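Side-chain contacts in uncharacterized protein (Leptotrichia buccalis, PDB 3T8K), which is of unknown function but folds into a stack of ankyrin-type helical hairpins, a scaffold that in many other proteins binds partner proteins: residues E20-L25 / M59-K64; T9-A14 / L42-R47; F80-G85 / T91-L96; V117-I122 / K137-Q142. One frame throughout, in Å; residues are numbered along the deposited sequence.

Interaction 1: residues E20-L25 / M59-K64; sequences EDFLEL and MFLINK
F22 and F60 meet with their rings steeply inclined, the planes at 76° and the centroids 5.5 Å apart, a geometry that falls short of both a stack and an edge-to-face pair. CE2 of F22 makes the closest approach, 3.4 Å from CD2 of F60, which lies in the plane of the F22 ring at its edge. The same rim serves a second partner: CZ of F22 comes 3.6 Å from CD2 of L61, so that one turn of helix 51-63 presents CD2 of F60 and CD2 of L61 to the edge of the F22 ring. F60 has CG anti to its backbone N, which sends the ring out toward helix 19-28. In this ankyrin-like alpha-hairpin fold such apolar side chains probably keep helices distant in sequence packed together, here with local axes 12.3 Å apart and inclined at 38°. Across this separation the gap is spanned by two phenylalanines and two leucines. L23 fills in beside F22 by laying CD2 over one face of the F60 ring, 3.9 Å from the centroid and only 18° from the ring normal, a CH-pi contact. CG of K64 lies over the opposite face, nearer the rim, while F26 packs against F60 edge-to-face. Behind the contact, F22 also touches V10 and A14 of helix 10-16, whereas L61 leans on I41, L42 and V45.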
loop_
_atom_site.group_PDB
_atom_site.type_symbol
_atom_site.label_atom_id
_atom_site.label_comp_id
_atom_site.label_asym_id
_atom_site.label_seq_id
_atom_site.Cartn_x
_atom_site.Cartn_y
_atom_site.Cartn_z
ATOM N N GLU A 20 -10.992 -17.970 6.689
ATOM C CA GLU A 20 -12.141 -18.462 7.461
ATOM C C GLU A 20 -13.141 -17.352 7.795
ATOM O O GLU A 20 -14.363 -17.566 7.751
ATOM C CB GLU A 20 -11.678 -19.147 8.746
ATOM C CG GLU A 20 -10.997 -20.491 8.523
ATOM C CD GLU A 20 -9.632 -20.362 7.862
ATOM O OE1 GLU A 20 -8.955 -19.326 8.062
ATOM O OE2 GLU A 20 -9.236 -21.303 7.139
ATOM N N ASP A 21 -12.625 -16.178 8.153
ATOM C CA ASP A 21 -13.474 -15.016 8.415
ATOM C C ASP A 21 -14.263 -14.656 7.165
ATOM O O ASP A 21 -15.469 -14.378 7.227
ATOM C CB ASP A 21 -12.641 -13.790 8.798
ATOM C CG ASP A 21 -11.986 -13.911 10.162
ATOM O OD1 ASP A 21 -12.481 -14.674 11.017
ATOM O OD2 ASP A 21 -10.959 -13.225 10.374
ATOM N N PHE A 22 -13.564 -14.631 6.035
ATOM C CA PHE A 22 -14.186 -14.286 4.765
ATOM C C PHE A 22 -15.284 -15.273 4.416
ATOM O O PHE A 22 -16.363 -14.873 3.972
ATOM C CB PHE A 22 -13.168 -14.238 3.621
ATOM C CG PHE A 22 -13.800 -14.387 2.270
ATOM C CD1 PHE A 22 -14.352 -13.294 1.623
ATOM C CD2 PHE A 22 -13.887 -15.632 1.665
ATOM C CE1 PHE A 22 -14.966 -13.440 0.387
ATOM C CE2 PHE A 22 -14.495 -15.776 0.430
ATOM C CZ PHE A 22 -15.039 -14.677 -0.202
ATOM N N LEU A 23 -15.008 -16.562 4.598
ATOM C CA LEU A 23 -16.025 -17.589 4.368
ATOM C C LEU A 23 -17.269 -17.361 5.211
ATOM O O LEU A 23 -18.387 -17.495 4.710
ATOM C CB LEU A 23 -15.483 -18.989 4.655
ATOM C CG LEU A 23 -14.496 -19.619 3.671
ATOM C CD1 LEU A 23 -14.295 -21.088 4.030
ATOM C CD2 LEU A 23 -14.986 -19.482 2.238
ATOM N N GLU A 24 -17.081 -17.033 6.488
ATOM C CA GLU A 24 -18.212 -16.773 7.368
ATOM C C GLU A 24 -19.095 -15.683 6.769
ATOM O O GLU A 24 -20.311 -15.831 6.725
ATOM C CB GLU A 24 -17.761 -16.337 8.759
ATOM C CG GLU A 24 -17.109 -17.414 9.601
ATOM C CD GLU A 24 -17.292 -17.150 11.090
ATOM O OE1 GLU A 24 -18.458 -16.989 11.523
ATOM O OE2 GLU A 24 -16.273 -17.094 11.820
ATOM N N LEU A 25 -18.479 -14.593 6.303
ATOM C CA LEU A 25 -19.248 -13.475 5.759
ATOM C C LEU A 25 -19.912 -13.828 4.438
ATOM O O LEU A 25 -21.054 -13.440 4.189
ATOM C CB LEU A 25 -18.374 -12.224 5.565
ATOM C CG LEU A 25 -18.527 -11.119 6.619
ATOM C CD1 LEU A 25 -19.941 -10.480 6.595
ATOM C CD2 LEU A 25 -18.174 -11.672 8.002
HETATM N N MSE A 59 -8.352 -17.335 -4.627
HETATM C CA MSE A 59 -8.624 -18.582 -5.340
HETATM C C MSE A 59 -10.067 -19.030 -5.172
HETATM O O MSE A 59 -10.683 -19.538 -6.108
HETATM C CB MSE A 59 -7.675 -19.678 -4.874
HETATM C CG MSE A 59 -6.218 -19.372 -5.169
HETATM SE SE MSE A 59 -5.788 -19.400 -7.089
HETATM C CE MSE A 59 -6.768 -17.857 -7.741
ATOM N N PHE A 60 -10.602 -18.843 -3.973
ATOM C CA PHE A 60 -11.988 -19.205 -3.712
ATOM C C PHE A 60 -12.925 -18.411 -4.623
ATOM O O PHE A 60 -13.784 -18.984 -5.294
ATOM C CB PHE A 60 -12.327 -18.969 -2.243
ATOM C CG PHE A 60 -13.793 -19.150 -1.918
ATOM C CD1 PHE A 60 -14.281 -20.384 -1.524
ATOM C CD2 PHE A 60 -14.671 -18.086 -2.011
ATOM C CE1 PHE A 60 -15.628 -20.557 -1.220
ATOM C CE2 PHE A 60 -16.020 -18.246 -1.709
ATOM C CZ PHE A 60 -16.499 -19.487 -1.315
ATOM N N LEU A 61 -12.744 -17.095 -4.650
ATOM C CA LEU A 61 -13.587 -16.209 -5.454
ATOM C C LEU A 61 -13.414 -16.422 -6.943
ATOM O O LEU A 61 -14.390 -16.464 -7.683
ATOM C CB LEU A 61 -13.309 -14.742 -5.120
ATOM C CG LEU A 61 -13.855 -14.317 -3.757
ATOM C CD1 LEU A 61 -13.379 -12.926 -3.390
ATOM C CD2 LEU A 61 -15.378 -14.396 -3.747
ATOM N N ILE A 62 -12.166 -16.524 -7.392
ATOM C CA ILE A 62 -11.923 -16.806 -8.797
ATOM C C ILE A 62 -12.620 -18.095 -9.229
ATOM O O ILE A 62 -13.247 -18.144 -10.289
ATOM C CB ILE A 62 -10.420 -16.873 -9.123
ATOM C CG1 ILE A 62 -9.814 -15.478 -8.989
ATOM C CG2 ILE A 62 -10.204 -17.408 -10.534
ATOM C CD1 ILE A 62 -8.319 -15.457 -9.110
ATOM N N ASN A 63 -12.517 -19.134 -8.406
ATOM C CA ASN A 63 -13.169 -20.406 -8.716
ATOM C C ASN A 63 -14.698 -20.322 -8.720
ATOM O O ASN A 63 -15.362 -21.114 -9.387
ATOM C CB ASN A 63 -12.683 -21.523 -7.782
ATOM C CG ASN A 63 -11.219 -21.895 -8.023
ATOM O OD1 ASN A 63 -10.642 -21.563 -9.063
ATOM N ND2 ASN A 63 -10.620 -22.588 -7.060
ATOM N N LYS A 64 -15.248 -19.361 -7.980
ATOM C CA LYS A 64 -16.698 -19.151 -7.943
ATOM C C LYS A 64 -17.150 -18.197 -9.047
ATOM O O LYS A 64 -18.335 -17.900 -9.165
ATOM C CB LYS A 64 -17.146 -18.621 -6.576
ATOM C CG LYS A 64 -16.980 -19.610 -5.437
ATOM C CD LYS A 64 -18.323 -20.117 -4.963
ATOM C CE LYS A 64 -18.222 -21.527 -4.422
ATOM N NZ LYS A 64 -19.576 -22.060 -4.096
#

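Interaction 2: residues T9-A14 / L42-R47; sequences TVSAAA and LYDVLR
Two short helices of the alpha-hairpin stack, 10-16 and 41-45, lie side by side here and meet through one polar pair, S11 with D44, and one apolar pair, A14 with V45. The hydroxyl of S11 donates to OD2 of D44 over a short 2.5 Å between OG and OD2. With OG anti to the backbone N (chi1 174°), the hydroxyl reaches across to the carboxylate, and it arrives from above the carboxylate plane, 58° out of it. A turn later in helix 10-16, and one residue on in helix 41-45, the backbones draw closer, the CA atoms of A14 and V45 being 5.0 Å apart. The small side chain of A14 is consistent with this close approach: its CB rests 3.7 Å from CG2 of V45, and V45 packs beyond it on I57 and S58 of helix 51-63. The backbone nearby is tied as well, because O of A14 accepts from ND2 of N48. At the start of helix 10-16, T9 is the N-cap, its OG1 accepting from N of A12 at 3.2 Å. On another flank A12 packs against L16 of the second subunit. Short helices packed side by side in this way are in keeping with the ankyrin-type alpha-hairpin stack.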
loop_
_atom_site.group_PDB
_atom_site.type_symbol
_atom_site.label_atom_id
_atom_site.label_comp_id
_atom_site.label_asym_id
_atom_site.label_seq_id
_atom_site.Cartn_x
_atom_site.Cartn_y
_atom_site.Cartn_z
ATOM N N THR A 9 -19.557 -6.436 6.220
ATOM C CA THR A 9 -19.713 -6.770 4.802
ATOM C C THR A 9 -18.651 -7.769 4.347
ATOM O O THR A 9 -17.623 -7.933 5.008
ATOM C CB THR A 9 -19.565 -5.522 3.919
ATOM O OG1 THR A 9 -18.226 -5.028 4.043
ATOM C CG2 THR A 9 -20.546 -4.446 4.345
ATOM N N VAL A 10 -18.894 -8.437 3.222
ATOM C CA VAL A 10 -17.909 -9.379 2.681
ATOM C C VAL A 10 -16.627 -8.641 2.303
ATOM O O VAL A 10 -15.519 -9.132 2.536
ATOM C CB VAL A 10 -18.451 -10.140 1.449
ATOM C CG1 VAL A 10 -17.407 -11.142 0.924
ATOM C CG2 VAL A 10 -19.728 -10.868 1.806
ATOM N N SER A 11 -16.793 -7.459 1.718
ATOM C CA SER A 11 -15.661 -6.590 1.370
ATOM C C SER A 11 -14.690 -6.363 2.536
ATOM O O SER A 11 -13.463 -6.462 2.365
ATOM C CB SER A 11 -16.171 -5.243 0.844
ATOM O OG SER A 11 -15.089 -4.337 0.636
ATOM N N ALA A 12 -15.224 -6.043 3.713
ATOM C CA ALA A 12 -14.378 -5.829 4.891
ATOM C C ALA A 12 -13.649 -7.110 5.317
ATOM O O ALA A 12 -12.450 -7.082 5.613
ATOM C CB ALA A 12 -15.205 -5.273 6.045
ATOM N N ALA A 13 -14.381 -8.225 5.356
ATOM C CA ALA A 13 -13.800 -9.513 5.716
ATOM C C ALA A 13 -12.702 -9.884 4.730
ATOM O O ALA A 13 -11.653 -10.411 5.121
ATOM C CB ALA A 13 -14.885 -10.598 5.748
ATOM N N ALA A 14 -12.945 -9.598 3.450
ATOM C CA ALA A 14 -12.022 -9.978 2.380
ATOM C C ALA A 14 -10.701 -9.240 2.499
ATOM O O ALA A 14 -9.642 -9.786 2.171
ATOM C CB ALA A 14 -12.633 -9.690 1.032
ATOM N N LEU A 42 -12.527 -8.650 -5.709
ATOM C CA LEU A 42 -11.123 -9.090 -5.816
ATOM C C LEU A 42 -10.132 -7.959 -5.579
ATOM O O LEU A 42 -9.028 -8.188 -5.071
ATOM C CB LEU A 42 -10.842 -9.756 -7.163
ATOM C CG LEU A 42 -11.376 -11.175 -7.280
ATOM C CD1 LEU A 42 -11.296 -11.669 -8.717
ATOM C CD2 LEU A 42 -10.621 -12.101 -6.319
ATOM N N TYR A 43 -10.515 -6.739 -5.941
ATOM C CA TYR A 43 -9.655 -5.596 -5.659
ATOM C C TYR A 43 -9.424 -5.452 -4.150
ATOM O O TYR A 43 -8.301 -5.227 -3.713
ATOM C CB TYR A 43 -10.219 -4.304 -6.257
ATOM C CG TYR A 43 -9.154 -3.240 -6.449
ATOM C CD1 TYR A 43 -8.592 -3.011 -7.699
ATOM C CD2 TYR A 43 -8.697 -2.492 -5.380
ATOM C CE1 TYR A 43 -7.600 -2.046 -7.878
ATOM C CE2 TYR A 43 -7.709 -1.521 -5.548
ATOM C CZ TYR A 43 -7.165 -1.306 -6.795
ATOM O OH TYR A 43 -6.179 -0.351 -6.960
ATOM N N ASP A 44 -10.486 -5.597 -3.357
ATOM C CA ASP A 44 -10.368 -5.572 -1.895
ATOM C C ASP A 44 -9.526 -6.732 -1.360
ATOM O O ASP A 44 -8.670 -6.553 -0.485
ATOM C CB ASP A 44 -11.753 -5.632 -1.243
ATOM C CG ASP A 44 -12.632 -4.445 -1.610
ATOM O OD1 ASP A 44 -12.091 -3.378 -1.961
ATOM O OD2 ASP A 44 -13.871 -4.584 -1.541
ATOM N N VAL A 45 -9.781 -7.933 -1.872
ATOM C CA VAL A 45 -9.009 -9.100 -1.466
ATOM C C VAL A 45 -7.503 -8.883 -1.632
ATOM O O VAL A 45 -6.708 -9.220 -0.753
ATOM C CB VAL A 45 -9.394 -10.323 -2.291
ATOM C CG1 VAL A 45 -8.553 -11.522 -1.891
ATOM C CG2 VAL A 45 -10.885 -10.636 -2.096
ATOM N N LEU A 46 -7.113 -8.337 -2.774
ATOM C CA LEU A 46 -5.697 -8.205 -3.082
ATOM C C LEU A 46 -4.999 -7.251 -2.123
ATOM O O LEU A 46 -3.764 -7.237 -2.029
ATOM C CB LEU A 46 -5.512 -7.765 -4.532
ATOM C CG LEU A 46 -5.926 -8.869 -5.501
ATOM C CD1 LEU A 46 -6.088 -8.322 -6.913
ATOM C CD2 LEU A 46 -4.937 -10.028 -5.455
ATOM N N ARG A 47 -5.790 -6.472 -1.397
ATOM C CA ARG A 47 -5.245 -5.511 -0.448
ATOM C C ARG A 47 -5.077 -6.094 0.947
ATOM O O ARG A 47 -4.548 -5.440 1.850
ATOM C CB ARG A 47 -6.089 -4.235 -0.433
ATOM C CG ARG A 47 -5.963 -3.456 -1.734
ATOM C CD ARG A 47 -6.787 -2.192 -1.738
ATOM N NE ARG A 47 -8.201 -2.481 -1.953
ATOM C CZ ARG A 47 -9.141 -1.554 -2.118
ATOM N NH1 ARG A 47 -8.820 -0.266 -2.096
ATOM N NH2 ARG A 47 -10.404 -1.916 -2.310
#

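Interaction 3: residues F80-G85 / T91-L96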
loop_
_atom_site.group_PDB
_atom_site.type_symbol
_atom_site.label_atom_id
_atom_site.label_comp_id
_atom_site.label_asym_id
_atom_site.label_seq_id
_atom_site.Cartn_x
_atom_site.Cartn_y
_atom_site.Cartn_z
ATOM N N PHE A 80 -2.809 -4.086 -10.252
ATOM C CA PHE A 80 -2.134 -3.076 -9.443
ATOM C C PHE A 80 -2.038 -3.474 -7.974
ATOM O O PHE A 80 -0.942 -3.533 -7.426
ATOM C CB PHE A 80 -2.770 -1.695 -9.593
ATOM C CG PHE A 80 -1.949 -0.579 -8.973
ATOM C CD1 PHE A 80 -0.751 -0.173 -9.551
ATOM C CD2 PHE A 80 -2.386 0.066 -7.815
ATOM C CE1 PHE A 80 0.001 0.853 -8.987
ATOM C CE2 PHE A 80 -1.642 1.091 -7.249
ATOM C CZ PHE A 80 -0.447 1.484 -7.832
ATOM N N PRO A 81 -3.183 -3.765 -7.329
ATOM C CA PRO A 81 -3.056 -4.178 -5.930
ATOM C C PRO A 81 -2.315 -5.499 -5.804
ATOM O O PRO A 81 -1.648 -5.713 -4.793
ATOM C CB PRO A 81 -4.517 -4.303 -5.452
ATOM C CG PRO A 81 -5.334 -4.382 -6.707
ATOM C CD PRO A 81 -4.589 -3.571 -7.725
ATOM N N LEU A 82 -2.428 -6.367 -6.808
ATOM C CA LEU A 82 -1.676 -7.623 -6.820
ATOM C C LEU A 82 -0.184 -7.352 -6.675
ATOM O O LEU A 82 0.486 -7.914 -5.804
ATOM C CB LEU A 82 -1.907 -8.375 -8.128
ATOM C CG LEU A 82 -1.034 -9.619 -8.323
ATOM C CD1 LEU A 82 -1.364 -10.676 -7.284
ATOM C CD2 LEU A 82 -1.245 -10.182 -9.711
ATOM N N PHE A 83 0.332 -6.485 -7.535
ATOM C CA PHE A 83 1.770 -6.199 -7.542
ATOM C C PHE A 83 2.224 -5.272 -6.407
ATOM O O PHE A 83 3.337 -5.419 -5.889
ATOM C CB PHE A 83 2.204 -5.684 -8.918
ATOM C CG PHE A 83 2.080 -6.714 -10.001
ATOM C CD1 PHE A 83 2.580 -7.995 -9.804
ATOM C CD2 PHE A 83 1.443 -6.414 -11.203
ATOM C CE1 PHE A 83 2.462 -8.969 -10.797
ATOM C CE2 PHE A 83 1.317 -7.371 -12.199
ATOM C CZ PHE A 83 1.827 -8.653 -11.997
ATOM N N GLN A 84 1.374 -4.327 -6.016
ATOM C CA GLN A 84 1.683 -3.473 -4.868
ATOM C C GLN A 84 1.861 -4.282 -3.584
ATOM O O GLN A 84 2.759 -4.006 -2.794
ATOM C CB GLN A 84 0.596 -2.417 -4.667
ATOM C CG GLN A 84 0.604 -1.345 -5.723
ATOM C CD GLN A 84 1.953 -0.658 -5.830
ATOM O OE1 GLN A 84 2.632 -0.783 -6.842
ATOM N NE2 GLN A 84 2.346 0.073 -4.783
ATOM N N GLY A 85 1.003 -5.280 -3.377
ATOM C CA GLY A 85 1.025 -6.041 -2.139
ATOM C C GLY A 85 1.626 -7.439 -2.191
ATOM O O GLY A 85 1.678 -8.118 -1.170
ATOM N N THR A 91 5.633 -16.879 -5.054
ATOM C CA THR A 91 4.945 -18.044 -5.609
ATOM C C THR A 91 3.449 -17.750 -5.787
ATOM O O THR A 91 2.876 -18.001 -6.850
ATOM C CB THR A 91 5.139 -19.286 -4.720
ATOM O OG1 THR A 91 6.524 -19.658 -4.720
ATOM C CG2 THR A 91 4.303 -20.451 -5.234
ATOM N N GLY A 92 2.825 -17.192 -4.754
ATOM C CA GLY A 92 1.404 -16.892 -4.797
ATOM C C GLY A 92 1.051 -15.786 -5.773
ATOM O O GLY A 92 0.092 -15.888 -6.535
ATOM N N THR A 93 1.841 -14.722 -5.754
ATOM C CA THR A 93 1.634 -13.593 -6.643
ATOM C C THR A 93 1.792 -14.019 -8.101
ATOM O O THR A 93 1.045 -13.577 -8.968
ATOM C CB THR A 93 2.611 -12.462 -6.286
ATOM O OG1 THR A 93 2.283 -11.972 -4.980
ATOM C CG2 THR A 93 2.554 -11.319 -7.303
ATOM N N THR A 94 2.769 -14.877 -8.368
ATOM C CA THR A 94 2.986 -15.367 -9.719
ATOM C C THR A 94 1.783 -16.167 -10.199
ATOM O O THR A 94 1.276 -15.941 -11.296
ATOM C CB THR A 94 4.237 -16.240 -9.790
ATOM O OG1 THR A 94 5.364 -15.462 -9.370
ATOM C CG2 THR A 94 4.468 -16.730 -11.214
ATOM N N GLU A 95 1.345 -17.105 -9.363
ATOM C CA GLU A 95 0.172 -17.931 -9.641
ATOM C C GLU A 95 -1.066 -17.089 -9.951
ATOM O O GLU A 95 -1.784 -17.354 -10.922
ATOM C CB GLU A 95 -0.106 -18.856 -8.454
ATOM C CG GLU A 95 -0.059 -20.331 -8.797
ATOM C CD GLU A 95 -1.118 -20.724 -9.805
ATOM O OE1 GLU A 95 -2.316 -20.643 -9.465
ATOM O OE2 GLU A 95 -0.754 -21.106 -10.936
ATOM N N LEU A 96 -1.323 -16.080 -9.121
ATOM C CA LEU A 96 -2.465 -15.196 -9.334
ATOM C C LEU A 96 -2.323 -14.398 -10.639
ATOM O O LEU A 96 -3.302 -14.221 -11.374
ATOM C CB LEU A 96 -2.667 -14.253 -8.140
ATOM C CG LEU A 96 -3.179 -14.902 -6.850
ATOM C CD1 LEU A 96 -3.205 -13.898 -5.693
ATOM C CD2 LEU A 96 -4.556 -15.482 -7.072
#
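The hydroxyl of T93 has three hydrogen-bond partners: its single proton can be shared between the carbonyl oxygens of G86 and D89, or serve one at a time, both lying in the link between the two helices, while OG1 accepts from NH2 of R54 on helix 51-63. Held in this way, the side chain has little freedom to rotate, and its other branch is committed to the apolar side of the contact. CG2 of T93, anti to the backbone N, lies 4.0 Å from CD1 of L82, the two side chains running past each other in opposite directions. L82 supplies the counterpart. Its CG is likewise anti to the backbone N (chi1 173°), which carries the isobutyl group toward helix 90-102 and sets CD1 between T93 and L96. CD1 of L82 touches CB of L96 at 3.9 Å, and CD1 of L96 stands 4.0 Å from the same methyl. The other branch, CD2 of L82, sits over one face of the neighbouring F83 ring, 4.0 Å above its plane and toward the rim. That ring adds a looser contact, with CD1 of F83 at 4.2 Å from CG2 of T93, approached obliquely. The pair illustrates an antiparallel helical hairpin: the local axes are 10.3 Å apart and the helix directions differ by 165°. On one flank L96 packs on S58 and M59 of helix 51-63; on the other, F83 reaches L135 of helix 129-140 and also touches I122, so the hairpin lies sandwiched between its neighbours in the stack.

Interaction 4: residues V117-I122 / K137-Q142; sequences VVFKNI and KLIFSQ
I139 meets F119 and I122 across this contact, and the helical segment that carries it begins with K137. O of K137 accepts from OG of S141 at 2.6 Å. L138 follows, turned to T94, K98 and L101 of helix 90-102, and its carbonyl oxygen takes NE2 of Q142 at 3.2 Å, nearly straight at 162°. I139 then delivers both branches to the loop. CG2 lies over the centre of the F119 ring, 3.9 Å from the centroid and 12° from the normal, a CH-pi contact, while CB of V117 takes the opposite face. CD1 of I139 meets CD1 of I122 tip to tip at 3.6 Å, and also lies 3.9 Å from CB of F119. The ring is brought under I139 by a chi1 of 44°, the crowded position between backbone N and carbonyl carbon. F140 packs instead on M172, M173 and Y176 of helix 167-180, and O of Q142 accepts from OH of Y176. F119, within a type I turn from V117 to K120, and I122 just after it thus pack on I139 of helix 129-140, the connecting segment lying against the next helix of the ankyrin-like alpha-hairpin stack.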
loop_
_atom_site.group_PDB
_atom_site.type_symbol
_atom_site.label_atom_id
_atom_site.label_comp_id
_atom_site.label_asym_id
_atom_site.label_seq_id
_atom_site.Cartn_x
_atom_site.Cartn_y
_atom_site.Cartn_z
ATOM N N VAL A 117 3.615 1.655 -15.580
ATOM C CA VAL A 117 3.249 0.258 -15.833
ATOM C C VAL A 117 2.690 -0.348 -14.549
ATOM O O VAL A 117 3.094 0.021 -13.439
ATOM C CB VAL A 117 4.406 -0.587 -16.377
ATOM C CG1 VAL A 117 4.794 -0.106 -17.778
ATOM C CG2 VAL A 117 5.609 -0.538 -15.427
ATOM N N VAL A 118 1.734 -1.259 -14.695
ATOM C CA VAL A 118 0.966 -1.698 -13.531
ATOM C C VAL A 118 1.798 -2.600 -12.625
ATOM O O VAL A 118 1.494 -2.747 -11.436
ATOM C CB VAL A 118 -0.347 -2.393 -13.956
ATOM C CG1 VAL A 118 -0.059 -3.779 -14.514
ATOM C CG2 VAL A 118 -1.324 -2.450 -12.793
ATOM N N PHE A 119 2.861 -3.173 -13.194
ATOM C CA PHE A 119 3.773 -4.063 -12.471
ATOM C C PHE A 119 5.023 -3.356 -11.955
ATOM O O PHE A 119 5.980 -4.005 -11.541
ATOM C CB PHE A 119 4.195 -5.250 -13.351
ATOM C CG PHE A 119 4.545 -4.864 -14.753
ATOM C CD1 PHE A 119 5.840 -4.504 -15.090
ATOM C CD2 PHE A 119 3.565 -4.839 -15.735
ATOM C CE1 PHE A 119 6.151 -4.134 -16.387
ATOM C CE2 PHE A 119 3.865 -4.468 -17.025
ATOM C CZ PHE A 119 5.164 -4.115 -17.354
ATOM N N LYS A 120 5.016 -2.029 -11.942
ATOM C CA LYS A 120 6.246 -1.311 -11.589
ATOM C C LYS A 120 6.822 -1.744 -10.238
ATOM O O LYS A 120 8.043 -1.805 -10.066
ATOM C CB LYS A 120 6.027 0.195 -11.601
ATOM C CG LYS A 120 7.228 0.970 -11.088
ATOM C CD LYS A 120 7.149 2.438 -11.490
ATOM C CE LYS A 120 8.338 3.212 -10.959
ATOM N NZ LYS A 120 8.436 4.555 -11.589
ATOM N N ASN A 121 5.954 -2.043 -9.276
ATOM C CA ASN A 121 6.432 -2.384 -7.934
ATOM C C ASN A 121 7.251 -3.677 -7.882
ATOM O O ASN A 121 8.037 -3.876 -6.957
ATOM C CB ASN A 121 5.267 -2.470 -6.939
ATOM C CG ASN A 121 5.731 -2.429 -5.485
ATOM O OD1 ASN A 121 6.571 -1.609 -5.106
ATOM N ND2 ASN A 121 5.182 -3.319 -4.665
ATOM N N ILE A 122 7.085 -4.566 -8.859
ATOM C CA ILE A 122 7.792 -5.844 -8.754
ATOM C C ILE A 122 9.293 -5.625 -8.794
ATOM O O ILE A 122 10.072 -6.450 -8.311
ATOM C CB ILE A 122 7.347 -6.875 -9.814
ATOM C CG1 ILE A 122 7.905 -6.530 -11.198
ATOM C CG2 ILE A 122 5.826 -7.004 -9.816
ATOM C CD1 ILE A 122 7.606 -7.582 -12.244
ATOM N N LYS A 137 8.518 -14.012 -17.097
ATOM C CA LYS A 137 8.106 -14.694 -18.320
ATOM C C LYS A 137 6.637 -14.453 -18.640
ATOM O O LYS A 137 6.278 -14.241 -19.799
ATOM C CB LYS A 137 8.389 -16.193 -18.224
ATOM C CG LYS A 137 9.877 -16.529 -18.290
ATOM C CD LYS A 137 10.091 -18.036 -18.287
ATOM C CE LYS A 137 11.552 -18.404 -18.434
ATOM N NZ LYS A 137 11.705 -19.885 -18.460
ATOM N N LEU A 138 5.794 -14.495 -17.609
ATOM C CA LEU A 138 4.369 -14.247 -17.780
ATOM C C LEU A 138 4.166 -12.857 -18.357
ATOM O O LEU A 138 3.469 -12.673 -19.355
ATOM C CB LEU A 138 3.633 -14.360 -16.438
ATOM C CG LEU A 138 3.399 -15.761 -15.879
ATOM C CD1 LEU A 138 2.827 -15.684 -14.465
ATOM C CD2 LEU A 138 2.469 -16.550 -16.801
ATOM N N ILE A 139 4.788 -11.871 -17.721
ATOM C CA ILE A 139 4.616 -10.489 -18.134
ATOM C C ILE A 139 5.138 -10.208 -19.545
ATOM O O ILE A 139 4.423 -9.646 -20.372
ATOM C CB ILE A 139 5.249 -9.525 -17.116
ATOM C CG1 ILE A 139 4.548 -9.673 -15.757
ATOM C CG2 ILE A 139 5.157 -8.093 -17.613
ATOM C CD1 ILE A 139 5.173 -8.840 -14.654
ATOM N N PHE A 140 6.372 -10.613 -19.833
ATOM C CA PHE A 140 6.974 -10.286 -21.121
ATOM C C PHE A 140 6.459 -11.124 -22.291
ATOM O O PHE A 140 6.810 -10.848 -23.437
ATOM C CB PHE A 140 8.507 -10.321 -21.034
ATOM C CG PHE A 140 9.073 -9.267 -20.120
ATOM C CD1 PHE A 140 8.935 -7.921 -20.429
ATOM C CD2 PHE A 140 9.708 -9.617 -18.941
ATOM C CE1 PHE A 140 9.438 -6.945 -19.590
ATOM C CE2 PHE A 140 10.212 -8.644 -18.095
ATOM C CZ PHE A 140 10.080 -7.307 -18.424
ATOM N N SER A 141 5.616 -12.119 -22.001
ATOM C CA SER A 141 4.951 -12.909 -23.037
ATOM C C SER A 141 3.701 -12.206 -23.573
ATOM O O SER A 141 3.075 -12.667 -24.531
ATOM C CB SER A 141 4.546 -14.281 -22.486
ATOM O OG SER A 141 5.686 -15.071 -22.200
ATOM N N GLN A 142 3.321 -11.108 -22.938
ATOM C CA GLN A 142 2.149 -10.358 -23.366
ATOM C C GLN A 142 2.543 -9.228 -24.319
ATOM O O GLN A 142 3.430 -8.429 -24.020
ATOM C CB GLN A 142 1.411 -9.789 -22.153
ATOM C CG GLN A 142 1.153 -10.809 -21.053
ATOM C CD GLN A 142 0.411 -12.037 -21.550
ATOM O OE1 GLN A 142 -0.579 -11.929 -22.269
ATOM N NE2 GLN A 142 0.897 -13.215 -21.178
#

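Overall arrangement
The four contacts follow the long axis of the stack. Interactions 1 and 2, centres about 10 Å apart near the N-terminal end, alternate along the chain: helices 10-16 and 19-28 supply the first segments, helices 41-45 and 51-63 the second. Interaction 3 comes next, within the hairpin of helices 79-85 and 90-102, about 17 Å from interaction 1 and 15 Å from interaction 2, centre to centre, and touching both. Interaction 4 lies about 11 Å further on between centres, joined by a probable hydrogen bond from ND2 of N121 to O of F83. The ends, interactions 1 and 4, are about 27 Å apart between centres. The elongated form thus rests on neighbour-to-neighbour packing, as in ankyrin-type solenoids.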